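Local coordinates for protein beta-L-arabinobiosidase (Bacteroides thetaiotaomicron, PDB 5MQR) that probably hydrolyses arabinose-containing linkages of plant pectin, and may also carry a sialidase-like activity, at residues 124-129 against 183-188; 338-343 against 1073-1078; 651-656 against 725-730; 759-764 against 768-773. All blocks are in the same frame, centred on the assembly; numbering follows the deposited sequence.

Interaction 1: 124-129 against 183-188; sequences PPYKVP and NGIGRV
Ile185 reaches out of its backbone to lie against the ring of Tyr126, and the contact can be followed outward from its CB, which heads toward the 124-129 segment. At CB the side chain forks. The short branch, CG2, lies anti to the backbone N and meets the phenolic half of the ring, 4.0 Å from Tyr126 CE1. The long branch leaves with CG1 anti to the carbonyl carbon (chi1 -65°) and runs on nearly straight, which carries its last atom farther across. Ile185 CD1 thus arrives 3.8 Å from Tyr126 CD1, both methyls approaching the ring obliquely from the same side. Ile185 CD1 is also 4.3 Å from Val128 CG2, a looser touch that adds a second apolar neighbour. Two successive residues, Ile185 and Gly186, pair with the single residue Tyr169 of strand 163-170, a classic beta bulge at the start of strand 186-192 in a four-stranded antiparallel sheet of the probable N-terminal beta-propeller. Segment 124-129, by contrast, is the irregular chain that leaves strand 120-123, at the edge of another four-stranded sheet, so the isoleucine joins two such sheets through a loop. The ring it touches is fixed at its far end, where Tyr126 OH is hydrogen-bonded to the backbone N of Asp216. Tyr169 meets the ring of Tyr126 too and touches Ile185, while Phe203 of strand 202-206 packs on the isoleucine as well.

Interaction 2: 338-343 against 1073-1078; sequences LSKDGL and NGDRYH
This is a surface contact between two turns, in which Lys340, just past the end of strand 334-339, lies across Asn1073 and Asp1075 of the loop between strands 1064-1071 and 1082-1087. The aliphatic part of the lysine does most of the touching. Lys340 CD sits 3.6 Å from Asn1073 CB and equally 3.6 Å from Asp1075 OD2, so the methylene rests against both side chains where they adjoin. A long salt bridge follows, with Lys340 NZ 3.8 Å from Asp1075 OD2; the chain bends at its last torsion, and the charge pairing is probably modest. The lysine starts from a tight turn: Ser339 OG accepts from the backbone N of Asp341 in an ST turn, and Asp341 OD1 accepts from Leu343 N at 2.8 Å in an Asx turn. That turn follows strand 334-339 of a four-stranded antiparallel sheet in the BNR repeat-like region, whereas the opposing loop belongs to the region related to the C-terminal domain of glycosyl hydrolase family 65. Away from the lysine, a second, apolar touch is made where Leu338 CD1 meets the imidazole at a slant, 3.9 Å from His1078 CD2. Val407 and Ile409 pack against the same leucine.

Interaction 3: 651-656 against 725-730; sequences SEWMEE and PKYLDQ
Trp653 and Tyr727 meet as an offset edge-to-face pair, the pyrrole edge of the indole directed at one face of the phenol. Their planes stand at 66°, and the centroids of the five-membered ring and the phenol are 4.8 Å apart. The indole nitrogen leads: Trp653 NE1 lies 3.4 Å from Tyr727 CZ, above the face but displaced toward the rim rather than over the centre. Beside it, Trp653 CD1 comes to 3.4 Å from Tyr727 OH. The first torsion of the tryptophan, with CG anti to the backbone N (chi1 179°), throws the indole out from its helix to make this approach. On the other face of the phenol, Lys726 CG lies over the ring centre, so the tyrosine is held between its own neighbour and the tryptophan. A water in the plane of the phenol ring extends the contact: it donates to Glu656 OE1 at 2.7 Å and is hydrogen-bonded to Tyr727 OH. The other oxygen of that carboxylate, Glu656 OE2, is salt-bridged to Lys614. Ile683 of strand 683-684 touches both aromatic residues and Arg680 of helix 666-680 packs on the indole, so the pair joins helix 647-657 to helix 726-737 beside these two elements.

Interaction 4: 759-764 against 768-773; sequences LARYMV and KDFMLD
Arg761 and Phe770 supply a cation-pi contact between two consecutive antiparallel helices; the axes of segments 759-764 and 768-773 approach to 9.8 Å, at 168°. The guanidinium stands almost upright on the ring, its plane 74° from that of the phenyl, and points one edge at the face: Arg761 NH1 is over the ring centre, 3.4 Å from Phe770 CZ. The same nitrogen is salt-bridged to Asp729, which helps fix the group above the ring; Arg761 NE has a further salt bridge, to Asp765. Contacts of the selenium and the methyl come from Met771, present as selenomethionine. A bend at chi2 (-85°) and another at chi3 fold its tip back over Tyr762, placing Met771 CE 4.0 Å from the ring centroid in a CH-pi contact almost on the ring normal; the selenium stands farther above the same face, in a Met-aromatic contact. Apolar packing adds Tyr762 CB, 4.0 Å from Met771 CG. Lys768 CE makes a van der Waals contact with Tyr762 OH at 3.6 Å. These residues join the two arms of a helical hairpin in the MGH1-like glycoside hydrolase region: helix 726-737 flanks the Arg761 and Phe770 end, while helix 820-839 packs on Tyr762 and Met771 through Leu839.

How the interactions relate
From the N terminus, interaction 1 comes first, closing a loop of about 50 residues between two sheets of the propeller region. Interaction 2 then opens at 338-343 and closes only at 1073-1078, some 730 residues on, tying the BNR repeat-like region to the C-terminal one. Interactions 3 and 4 both fall within that long span, one after the other, with no crossing. Interaction 3 joins helices 69 residues apart in sequence, while interaction 4 spans a very short turn. These last two touch where helix 726-737 meets helix 754-765, so 725-730 contributes to both. Interaction 1 lies far from them, its centre about 77 Å from that of interaction 3.

Interaction 1: 124-129 against 183-188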
loop_
_atom_site.group_PDB
_atom_site.type_symbol
_atom_site.label_atom_id
_atom_site.label_comp_id
_atom_site.label_asym_id
_atom_site.label_seq_id
_atom_site.Cartn_x
_atom_site.Cartn_y
_atom_site.Cartn_z
ATOM N N PRO A 124 1.272 11.594 -45.460
ATOM C CA PRO A 124 0.091 12.106 -46.126
ATOM C C PRO A 124 -0.599 11.058 -47.019
ATOM O O PRO A 124 -0.045 9.973 -47.228
ATOM C CB PRO A 124 0.669 13.246 -46.998
ATOM C CG PRO A 124 2.012 12.775 -47.383
ATOM C CD PRO A 124 2.491 11.881 -46.258
ATOM N N PRO A 125 -1.791 11.393 -47.560
ATOM C CA PRO A 125 -2.471 10.536 -48.545
ATOM C C PRO A 125 -1.546 10.133 -49.696
ATOM O O PRO A 125 -0.763 10.966 -50.180
ATOM C CB PRO A 125 -3.598 11.431 -49.063
ATOM C CG PRO A 125 -3.880 12.372 -47.939
ATOM C CD PRO A 125 -2.553 12.627 -47.291
ATOM N N TYR A 126 -1.645 8.874 -50.108
ATOM C CA TYR A 126 -0.763 8.288 -51.118
ATOM C C TYR A 126 -1.597 7.717 -52.251
ATOM O O TYR A 126 -2.594 7.060 -52.014
ATOM C CB TYR A 126 0.075 7.188 -50.472
ATOM C CG TYR A 126 1.159 6.589 -51.344
ATOM C CD1 TYR A 126 0.853 5.619 -52.321
ATOM C CD2 TYR A 126 2.509 6.966 -51.183
ATOM C CE1 TYR A 126 1.846 5.072 -53.130
ATOM C CE2 TYR A 126 3.511 6.411 -51.982
ATOM C CZ TYR A 126 3.175 5.472 -52.959
ATOM O OH TYR A 126 4.142 4.909 -53.739
ATOM N N LYS A 127 -1.168 7.955 -53.483
ATOM C CA LYS A 127 -1.866 7.449 -54.668
ATOM C C LYS A 127 -1.586 5.994 -54.930
ATOM O O LYS A 127 -0.454 5.628 -55.169
ATOM C CB LYS A 127 -1.468 8.244 -55.913
ATOM C CG LYS A 127 -2.256 9.530 -56.038
ATOM C CD LYS A 127 -1.567 10.637 -56.858
ATOM C CE LYS A 127 -1.703 11.990 -56.126
ATOM N NZ LYS A 127 -1.768 13.151 -57.062
ATOM N N VAL A 128 -2.630 5.175 -54.901
ATOM C CA VAL A 128 -2.547 3.803 -55.402
ATOM C C VAL A 128 -2.353 3.937 -56.914
ATOM O O VAL A 128 -3.077 4.724 -57.536
ATOM C CB VAL A 128 -3.836 3.004 -55.128
ATOM C CG1 VAL A 128 -3.721 1.586 -55.679
ATOM C CG2 VAL A 128 -4.148 2.984 -53.641
ATOM N N PRO A 129 -1.369 3.226 -57.514
ATOM C CA PRO A 129 -1.210 3.443 -58.960
ATOM C C PRO A 129 -2.458 3.004 -59.761
ATOM O O PRO A 129 -3.042 1.950 -59.472
ATOM C CB PRO A 129 0.033 2.607 -59.340
ATOM C CG PRO A 129 0.603 2.079 -58.089
ATOM C CD PRO A 129 -0.402 2.248 -56.987
ATOM N N ASN A 183 -1.136 -7.521 -49.961
ATOM C CA ASN A 183 -1.055 -7.036 -51.340
ATOM C C ASN A 183 -1.015 -5.504 -51.341
ATOM O O ASN A 183 -1.328 -4.888 -52.365
ATOM C CB ASN A 183 -2.247 -7.518 -52.186
ATOM C CG ASN A 183 -2.508 -9.016 -52.061
ATOM O OD1 ASN A 183 -3.595 -9.439 -51.684
ATOM N ND2 ASN A 183 -1.522 -9.811 -52.376
ATOM N N GLY A 184 -0.616 -4.901 -50.207
ATOM C CA GLY A 184 -0.500 -3.448 -50.094
ATOM C C GLY A 184 0.680 -2.877 -50.872
ATOM O O GLY A 184 1.206 -3.504 -51.794
ATOM N N ILE A 185 1.068 -1.657 -50.522
ATOM C CA ILE A 185 2.094 -0.933 -51.263
ATOM C C ILE A 185 3.420 -1.069 -50.538
ATOM O O ILE A 185 4.388 -1.572 -51.099
ATOM C CB ILE A 185 1.714 0.540 -51.413
ATOM C CG1 ILE A 185 0.467 0.658 -52.281
ATOM C CG2 ILE A 185 2.851 1.333 -52.048
ATOM C CD1 ILE A 185 -0.244 1.981 -52.142
ATOM N N GLY A 186 3.462 -0.608 -49.297
ATOM C CA GLY A 186 4.686 -0.703 -48.517
ATOM C C GLY A 186 4.733 0.170 -47.284
ATOM O O GLY A 186 3.800 0.920 -46.989
ATOM N N ARG A 187 5.862 0.089 -46.592
ATOM C CA ARG A 187 6.044 0.780 -45.353
ATOM C C ARG A 187 7.027 1.925 -45.514
ATOM O O ARG A 187 8.047 1.787 -46.175
ATOM C CB ARG A 187 6.535 -0.190 -44.303
ATOM C CG ARG A 187 6.215 0.301 -42.904
ATOM C CD ARG A 187 6.597 -0.721 -41.891
ATOM N NE ARG A 187 5.790 -1.926 -42.039
ATOM C CZ ARG A 187 4.660 -2.197 -41.383
ATOM N NH1 ARG A 187 4.131 -1.350 -40.483
ATOM N NH2 ARG A 187 4.052 -3.362 -41.623
ATOM N N VAL A 188 6.694 3.055 -44.897
ATOM C CA VAL A 188 7.483 4.272 -45.003
ATOM C C VAL A 188 7.978 4.685 -43.632
ATOM O O VAL A 188 7.413 4.305 -42.614
ATOM C CB VAL A 188 6.713 5.460 -45.631
ATOM C CG1 VAL A 188 6.356 5.145 -47.071
ATOM C CG2 VAL A 188 5.461 5.826 -44.831
#

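Interaction 2: 338-343 against 1073-1078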
loop_
_atom_site.group_PDB
_atom_site.type_symbol
_atom_site.label_atom_id
_atom_site.label_comp_id
_atom_site.label_asym_id
_atom_site.label_seq_id
_atom_site.Cartn_x
_atom_site.Cartn_y
_atom_site.Cartn_z
ATOM N N LEU A 338 -2.409 -5.862 -12.673
ATOM C CA LEU A 338 -1.014 -5.807 -12.200
ATOM C C LEU A 338 -0.407 -7.190 -11.961
ATOM O O LEU A 338 -1.131 -8.169 -11.719
ATOM C CB LEU A 338 -0.938 -4.992 -10.903
ATOM C CG LEU A 338 -1.600 -3.611 -10.975
ATOM C CD1 LEU A 338 -1.585 -2.951 -9.612
ATOM C CD2 LEU A 338 -0.950 -2.723 -12.037
ATOM N N SER A 339 0.927 -7.244 -12.053
ATOM C CA SER A 339 1.722 -8.454 -11.865
ATOM C C SER A 339 3.058 -8.040 -11.297
ATOM O O SER A 339 3.622 -7.026 -11.735
ATOM C CB SER A 339 1.977 -9.166 -13.198
ATOM O OG SER A 339 2.835 -10.295 -13.064
ATOM N N LYS A 340 3.546 -8.810 -10.319
ATOM C CA LYS A 340 4.884 -8.607 -9.752
ATOM C C LYS A 340 5.999 -9.207 -10.600
ATOM O O LYS A 340 7.145 -8.798 -10.463
ATOM C CB LYS A 340 4.971 -9.191 -8.327
ATOM C CG LYS A 340 4.922 -10.714 -8.258
ATOM C CD LYS A 340 5.356 -11.219 -6.908
ATOM C CE LYS A 340 5.372 -12.746 -6.852
ATOM N NZ LYS A 340 4.522 -13.182 -5.710
ATOM N N ASP A 341 5.680 -10.200 -11.426
ATOM C CA ASP A 341 6.690 -10.948 -12.163
ATOM C C ASP A 341 6.525 -10.954 -13.682
ATOM O O ASP A 341 7.333 -11.554 -14.377
ATOM C CB ASP A 341 6.769 -12.395 -11.631
ATOM C CG ASP A 341 5.417 -13.157 -11.701
ATOM O OD1 ASP A 341 4.565 -12.843 -12.577
ATOM O OD2 ASP A 341 5.220 -14.077 -10.857
ATOM N N GLY A 342 5.500 -10.291 -14.205
ATOM C CA GLY A 342 5.258 -10.302 -15.643
ATOM C C GLY A 342 4.587 -11.550 -16.211
ATOM O O GLY A 342 4.404 -11.636 -17.423
ATOM N N LEU A 343 4.213 -12.509 -15.351
ATOM C CA LEU A 343 3.514 -13.707 -15.790
ATOM C C LEU A 343 2.146 -13.822 -15.144
ATOM O O LEU A 343 1.160 -13.871 -15.844
ATOM C CB LEU A 343 4.361 -14.941 -15.529
ATOM C CG LEU A 343 5.584 -15.064 -16.435
ATOM C CD1 LEU A 343 6.347 -16.338 -16.067
ATOM C CD2 LEU A 343 5.231 -15.078 -17.924
ATOM N N ASN A 1073 8.097 -7.547 -3.058
ATOM C CA ASN A 1073 7.736 -7.549 -4.472
ATOM C C ASN A 1073 6.717 -6.477 -4.859
ATOM O O ASN A 1073 6.425 -6.321 -6.042
ATOM C CB ASN A 1073 7.190 -8.943 -4.854
ATOM C CG ASN A 1073 8.207 -10.046 -4.640
ATOM O OD1 ASN A 1073 7.895 -11.094 -4.091
ATOM N ND2 ASN A 1073 9.429 -9.795 -5.029
ATOM N N GLY A 1074 6.163 -5.780 -3.860
ATOM C CA GLY A 1074 5.267 -4.649 -4.064
ATOM C C GLY A 1074 3.798 -4.971 -4.197
ATOM O O GLY A 1074 2.989 -4.052 -4.362
ATOM N N ASP A 1075 3.435 -6.246 -4.107
ATOM C CA ASP A 1075 2.075 -6.677 -4.451
ATOM C C ASP A 1075 1.167 -6.979 -3.254
ATOM O O ASP A 1075 -0.010 -7.227 -3.435
ATOM C CB ASP A 1075 2.074 -7.856 -5.442
ATOM C CG ASP A 1075 2.718 -9.104 -4.877
ATOM O OD1 ASP A 1075 3.686 -8.997 -4.069
ATOM O OD2 ASP A 1075 2.261 -10.198 -5.265
ATOM N N ARG A 1076 1.691 -6.923 -2.041
ATOM C CA ARG A 1076 0.820 -7.094 -0.880
ATOM C C ARG A 1076 0.052 -5.821 -0.562
ATOM O O ARG A 1076 -1.130 -5.900 -0.262
ATOM C CB ARG A 1076 1.620 -7.559 0.368
ATOM C CG ARG A 1076 0.769 -7.841 1.600
ATOM C CD ARG A 1076 -0.111 -9.050 1.401
ATOM N NE ARG A 1076 -0.905 -9.402 2.577
ATOM C CZ ARG A 1076 -1.765 -10.423 2.601
ATOM N NH1 ARG A 1076 -1.910 -11.212 1.526
ATOM N NH2 ARG A 1076 -2.458 -10.688 3.699
ATOM N N TYR A 1077 0.739 -4.677 -0.578
ATOM C CA TYR A 1077 0.135 -3.358 -0.230
ATOM C C TYR A 1077 0.015 -2.374 -1.397
ATOM O O TYR A 1077 -0.673 -1.375 -1.253
ATOM C CB TYR A 1077 0.876 -2.699 0.950
ATOM C CG TYR A 1077 1.031 -3.698 2.063
ATOM C CD1 TYR A 1077 -0.070 -4.091 2.821
ATOM C CD2 TYR A 1077 2.240 -4.329 2.298
ATOM C CE1 TYR A 1077 0.050 -5.044 3.823
ATOM C CE2 TYR A 1077 2.369 -5.280 3.303
ATOM C CZ TYR A 1077 1.273 -5.637 4.060
ATOM O OH TYR A 1077 1.382 -6.619 5.018
ATOM N N HIS A 1078 0.679 -2.652 -2.525
ATOM C CA HIS A 1078 0.619 -1.787 -3.726
ATOM C C HIS A 1078 0.912 -0.322 -3.367
ATOM O O HIS A 1078 0.148 0.576 -3.717
ATOM C CB HIS A 1078 -0.738 -1.933 -4.435
ATOM C CG HIS A 1078 -0.972 -3.293 -5.011
ATOM N ND1 HIS A 1078 -1.865 -4.192 -4.467
ATOM C CD2 HIS A 1078 -0.413 -3.919 -6.070
ATOM C CE1 HIS A 1078 -1.848 -5.313 -5.165
ATOM N NE2 HIS A 1078 -0.978 -5.171 -6.149
#

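Interaction 3: 651-656 against 725-730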
loop_
_atom_site.group_PDB
_atom_site.type_symbol
_atom_site.label_atom_id
_atom_site.label_comp_id
_atom_site.label_asym_id
_atom_site.label_seq_id
_atom_site.Cartn_x
_atom_site.Cartn_y
_atom_site.Cartn_z
ATOM N N SER A 651 -13.839 -8.832 20.995
ATOM C CA SER A 651 -13.510 -8.460 19.607
ATOM C C SER A 651 -13.682 -6.969 19.425
ATOM O O SER A 651 -12.862 -6.321 18.829
ATOM C CB SER A 651 -14.394 -9.203 18.590
ATOM O OG SER A 651 -13.937 -8.985 17.257
ATOM N N GLU A 652 -14.763 -6.439 19.956
ATOM C CA GLU A 652 -15.036 -4.991 19.906
ATOM C C GLU A 652 -13.951 -4.202 20.653
ATOM O O GLU A 652 -13.422 -3.206 20.126
ATOM C CB GLU A 652 -16.431 -4.676 20.462
ATOM C CG GLU A 652 -16.748 -3.188 20.593
ATOM C CD GLU A 652 -18.206 -2.929 20.999
ATOM O OE1 GLU A 652 -18.705 -3.574 21.952
ATOM O OE2 GLU A 652 -18.861 -2.071 20.352
ATOM N N TRP A 653 -13.618 -4.653 21.862
ATOM C CA TRP A 653 -12.526 -4.063 22.616
ATOM C C TRP A 653 -11.215 -4.102 21.817
ATOM O O TRP A 653 -10.498 -3.107 21.788
ATOM C CB TRP A 653 -12.373 -4.746 23.975
ATOM C CG TRP A 653 -11.241 -4.196 24.821
ATOM C CD1 TRP A 653 -11.316 -3.208 25.770
ATOM C CD2 TRP A 653 -9.875 -4.602 24.777
ATOM N NE1 TRP A 653 -10.074 -2.994 26.327
ATOM C CE2 TRP A 653 -9.174 -3.829 25.725
ATOM C CE3 TRP A 653 -9.177 -5.542 24.026
ATOM C CZ2 TRP A 653 -7.821 -3.974 25.941
ATOM C CZ3 TRP A 653 -7.824 -5.691 24.250
ATOM C CH2 TRP A 653 -7.160 -4.910 25.199
HETATM N N MSE A 654 -10.911 -5.225 21.172
HETATM C CA MSE A 654 -9.665 -5.335 20.384
HETATM C C MSE A 654 -9.672 -4.334 19.253
HETATM O O MSE A 654 -8.692 -3.620 19.043
HETATM C CB MSE A 654 -9.444 -6.761 19.847
HETATM C CG MSE A 654 -8.952 -7.691 20.954
HETATM SE SE MSE A 654 -9.275 -9.582 20.512
HETATM C CE MSE A 654 -7.795 -9.756 19.235
ATOM N N GLU A 655 -10.783 -4.261 18.526
ATOM C CA GLU A 655 -10.907 -3.331 17.418
ATOM C C GLU A 655 -10.628 -1.867 17.839
ATOM O O GLU A 655 -9.993 -1.130 17.102
ATOM C CB GLU A 655 -12.287 -3.459 16.761
ATOM C CG GLU A 655 -12.414 -2.638 15.492
ATOM C CD GLU A 655 -13.776 -2.725 14.792
ATOM O OE1 GLU A 655 -14.793 -3.192 15.360
ATOM O OE2 GLU A 655 -13.814 -2.272 13.641
ATOM N N GLU A 656 -11.081 -1.476 19.026
ATOM C CA GLU A 656 -10.820 -0.133 19.601
ATOM C C GLU A 656 -9.381 0.072 20.061
ATOM O O GLU A 656 -8.901 1.186 20.023
ATOM C CB GLU A 656 -11.716 0.140 20.834
ATOM C CG GLU A 656 -13.127 0.582 20.515
ATOM C CD GLU A 656 -14.147 0.383 21.656
ATOM O OE1 GLU A 656 -13.752 0.260 22.850
ATOM O OE2 GLU A 656 -15.374 0.337 21.346
ATOM N N PRO A 725 -6.292 5.195 26.383
ATOM C CA PRO A 725 -5.407 5.310 27.535
ATOM C C PRO A 725 -6.066 5.036 28.873
ATOM O O PRO A 725 -5.336 4.880 29.858
ATOM C CB PRO A 725 -4.918 6.771 27.472
ATOM C CG PRO A 725 -6.002 7.503 26.752
ATOM C CD PRO A 725 -6.556 6.515 25.757
ATOM N N LYS A 726 -7.400 4.982 28.944
ATOM C CA LYS A 726 -8.059 4.898 30.256
ATOM C C LYS A 726 -7.702 3.637 31.044
ATOM O O LYS A 726 -7.609 3.704 32.255
ATOM C CB LYS A 726 -9.583 5.075 30.164
ATOM C CG LYS A 726 -10.320 3.885 29.567
ATOM C CD LYS A 726 -11.820 4.144 29.469
ATOM C CE LYS A 726 -12.511 2.901 28.922
ATOM N NZ LYS A 726 -13.936 3.120 28.595
ATOM N N TYR A 727 -7.462 2.519 30.359
ATOM C CA TYR A 727 -7.152 1.231 31.012
ATOM C C TYR A 727 -5.848 1.303 31.799
ATOM O O TYR A 727 -5.822 1.092 33.029
ATOM C CB TYR A 727 -7.117 0.046 29.994
ATOM C CG TYR A 727 -8.440 -0.082 29.264
ATOM C CD1 TYR A 727 -9.587 -0.519 29.936
ATOM C CD2 TYR A 727 -8.562 0.323 27.938
ATOM C CE1 TYR A 727 -10.815 -0.598 29.287
ATOM C CE2 TYR A 727 -9.788 0.283 27.285
ATOM C CZ TYR A 727 -10.909 -0.181 27.965
ATOM O OH TYR A 727 -12.101 -0.241 27.331
ATOM N N LEU A 728 -4.772 1.602 31.087
ATOM C CA LEU A 728 -3.462 1.674 31.701
ATOM C C LEU A 728 -3.306 2.879 32.677
ATOM O O LEU A 728 -2.623 2.770 33.701
ATOM C CB LEU A 728 -2.382 1.670 30.632
ATOM C CG LEU A 728 -0.962 1.473 31.165
ATOM C CD1 LEU A 728 -0.817 0.268 32.102
ATOM C CD2 LEU A 728 -0.057 1.340 29.952
ATOM N N ASP A 729 -3.961 4.001 32.384
ATOM C CA ASP A 729 -3.988 5.130 33.326
ATOM C C ASP A 729 -4.470 4.656 34.715
ATOM O O ASP A 729 -3.830 4.895 35.726
ATOM C CB ASP A 729 -4.947 6.223 32.850
ATOM C CG ASP A 729 -4.394 7.124 31.747
ATOM O OD1 ASP A 729 -3.223 7.073 31.312
ATOM O OD2 ASP A 729 -5.223 7.935 31.315
ATOM N N GLN A 730 -5.605 3.964 34.712
ATOM C CA GLN A 730 -6.257 3.471 35.918
ATOM C C GLN A 730 -5.499 2.333 36.596
ATOM O O GLN A 730 -5.356 2.339 37.823
ATOM C CB GLN A 730 -7.714 3.075 35.615
ATOM C CG GLN A 730 -8.593 4.297 35.351
ATOM C CD GLN A 730 -10.055 3.983 35.100
ATOM O OE1 GLN A 730 -10.646 3.080 35.730
ATOM N NE2 GLN A 730 -10.657 4.726 34.186
HETATM O O HOH W 1 -11.947 0.701 24.817
#

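Interaction 4: 759-764 against 768-773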
loop_
_atom_site.group_PDB
_atom_site.type_symbol
_atom_site.label_atom_id
_atom_site.label_comp_id
_atom_site.label_asym_id
_atom_site.label_seq_id
_atom_site.Cartn_x
_atom_site.Cartn_y
_atom_site.Cartn_z
ATOM N N LEU A 759 8.290 5.471 32.461
ATOM C CA LEU A 759 8.956 6.213 31.408
ATOM C C LEU A 759 8.784 5.503 30.024
ATOM O O LEU A 759 8.510 6.178 29.018
ATOM C CB LEU A 759 10.423 6.454 31.746
ATOM C CG LEU A 759 11.222 7.264 30.716
ATOM C CD1 LEU A 759 10.624 8.656 30.553
ATOM C CD2 LEU A 759 12.690 7.339 31.104
ATOM N N ALA A 760 8.882 4.168 29.983
ATOM C CA ALA A 760 8.657 3.415 28.728
ATOM C C ALA A 760 7.254 3.676 28.145
ATOM O O ALA A 760 7.085 3.748 26.925
ATOM C CB ALA A 760 8.849 1.926 28.952
ATOM N N ARG A 761 6.257 3.812 29.027
ATOM C CA ARG A 761 4.917 4.136 28.592
ATOM C C ARG A 761 4.897 5.498 27.954
ATOM O O ARG A 761 4.350 5.644 26.870
ATOM C CB ARG A 761 3.898 4.106 29.724
ATOM C CG ARG A 761 2.477 4.058 29.193
ATOM C CD ARG A 761 1.486 4.680 30.130
ATOM N NE ARG A 761 0.186 4.767 29.483
ATOM C CZ ARG A 761 -0.926 5.195 30.065
ATOM N NH1 ARG A 761 -0.929 5.582 31.323
ATOM N NH2 ARG A 761 -2.053 5.225 29.367
ATOM N N TYR A 762 5.480 6.481 28.633
ATOM C CA TYR A 762 5.597 7.833 28.099
ATOM C C TYR A 762 6.279 7.892 26.723
ATOM O O TYR A 762 5.823 8.613 25.846
ATOM C CB TYR A 762 6.284 8.785 29.103
ATOM C CG TYR A 762 6.621 10.119 28.499
ATOM C CD1 TYR A 762 5.617 11.045 28.225
ATOM C CD2 TYR A 762 7.946 10.444 28.146
ATOM C CE1 TYR A 762 5.916 12.275 27.615
ATOM C CE2 TYR A 762 8.257 11.660 27.557
ATOM C CZ TYR A 762 7.234 12.572 27.297
ATOM O OH TYR A 762 7.526 13.770 26.733
HETATM N N MSE A 763 7.327 7.117 26.527
HETATM C CA MSE A 763 8.013 7.041 25.233
HETATM C C MSE A 763 7.164 6.504 24.093
HETATM O O MSE A 763 7.484 6.733 22.933
HETATM C CB MSE A 763 9.277 6.188 25.340
HETATM C CG MSE A 763 10.410 6.945 26.041
HETATM SE SE MSE A 763 11.899 5.690 26.497
HETATM C CE MSE A 763 13.162 6.411 25.204
ATOM N N VAL A 764 6.125 5.740 24.402
ATOM C CA VAL A 764 5.124 5.363 23.418
ATOM C C VAL A 764 4.042 6.432 23.293
ATOM O O VAL A 764 3.793 6.909 22.190
ATOM C CB VAL A 764 4.495 3.995 23.717
ATOM C CG1 VAL A 764 3.276 3.720 22.842
ATOM C CG2 VAL A 764 5.535 2.912 23.515
ATOM N N LYS A 768 2.662 13.796 28.567
ATOM C CA LYS A 768 3.545 14.452 29.538
ATOM C C LYS A 768 2.865 14.595 30.892
ATOM O O LYS A 768 3.455 14.274 31.902
ATOM C CB LYS A 768 3.999 15.827 29.011
ATOM C CG LYS A 768 5.477 16.173 29.190
ATOM C CD LYS A 768 6.029 16.897 27.944
ATOM C CE LYS A 768 7.536 17.121 28.029
ATOM N NZ LYS A 768 7.893 17.997 29.191
ATOM N N ASP A 769 1.612 15.028 30.917
ATOM C CA ASP A 769 0.931 15.286 32.198
ATOM C C ASP A 769 0.714 14.037 33.061
ATOM O O ASP A 769 0.787 14.144 34.281
ATOM C CB ASP A 769 -0.412 15.991 31.998
ATOM C CG ASP A 769 -0.267 17.371 31.376
ATOM O OD1 ASP A 769 0.738 18.085 31.626
ATOM O OD2 ASP A 769 -1.179 17.732 30.619
ATOM N N PHE A 770 0.420 12.892 32.442
ATOM C CA PHE A 770 0.313 11.649 33.193
ATOM C C PHE A 770 1.659 11.287 33.879
ATOM O O PHE A 770 1.683 10.994 35.087
ATOM C CB PHE A 770 -0.160 10.484 32.301
ATOM C CG PHE A 770 -0.245 9.180 33.037
ATOM C CD1 PHE A 770 0.888 8.371 33.191
ATOM C CD2 PHE A 770 -1.437 8.792 33.643
ATOM C CE1 PHE A 770 0.818 7.189 33.918
ATOM C CE2 PHE A 770 -1.511 7.605 34.350
ATOM C CZ PHE A 770 -0.380 6.806 34.489
HETATM N N MSE A 771 2.742 11.300 33.091
HETATM C CA MSE A 771 4.095 10.995 33.553
HETATM C C MSE A 771 4.515 11.982 34.624
HETATM O O MSE A 771 4.937 11.558 35.677
HETATM C CB MSE A 771 5.062 10.955 32.368
HETATM C CG MSE A 771 6.528 10.619 32.681
HETATM SE SE MSE A 771 7.461 12.289 33.195
HETATM C CE MSE A 771 7.444 13.188 31.433
ATOM N N LEU A 772 4.390 13.287 34.390
ATOM C CA LEU A 772 4.814 14.309 35.376
ATOM C C LEU A 772 4.081 14.144 36.708
ATOM O O LEU A 772 4.699 14.236 37.789
ATOM C CB LEU A 772 4.621 15.733 34.843
ATOM C CG LEU A 772 5.490 16.170 33.637
ATOM C CD1 LEU A 772 5.075 17.529 33.071
ATOM C CD2 LEU A 772 6.962 16.213 34.011
ATOM N N ASP A 773 2.780 13.853 36.625
ATOM C CA ASP A 773 1.947 13.627 37.815
ATOM C C ASP A 773 2.295 12.350 38.619
ATOM O O ASP A 773 1.972 12.276 39.789
ATOM C CB ASP A 773 0.457 13.636 37.418
ATOM C CG ASP A 773 -0.472 13.356 38.586
ATOM O OD1 ASP A 773 -0.724 14.267 39.411
ATOM O OD2 ASP A 773 -0.926 12.194 38.680
#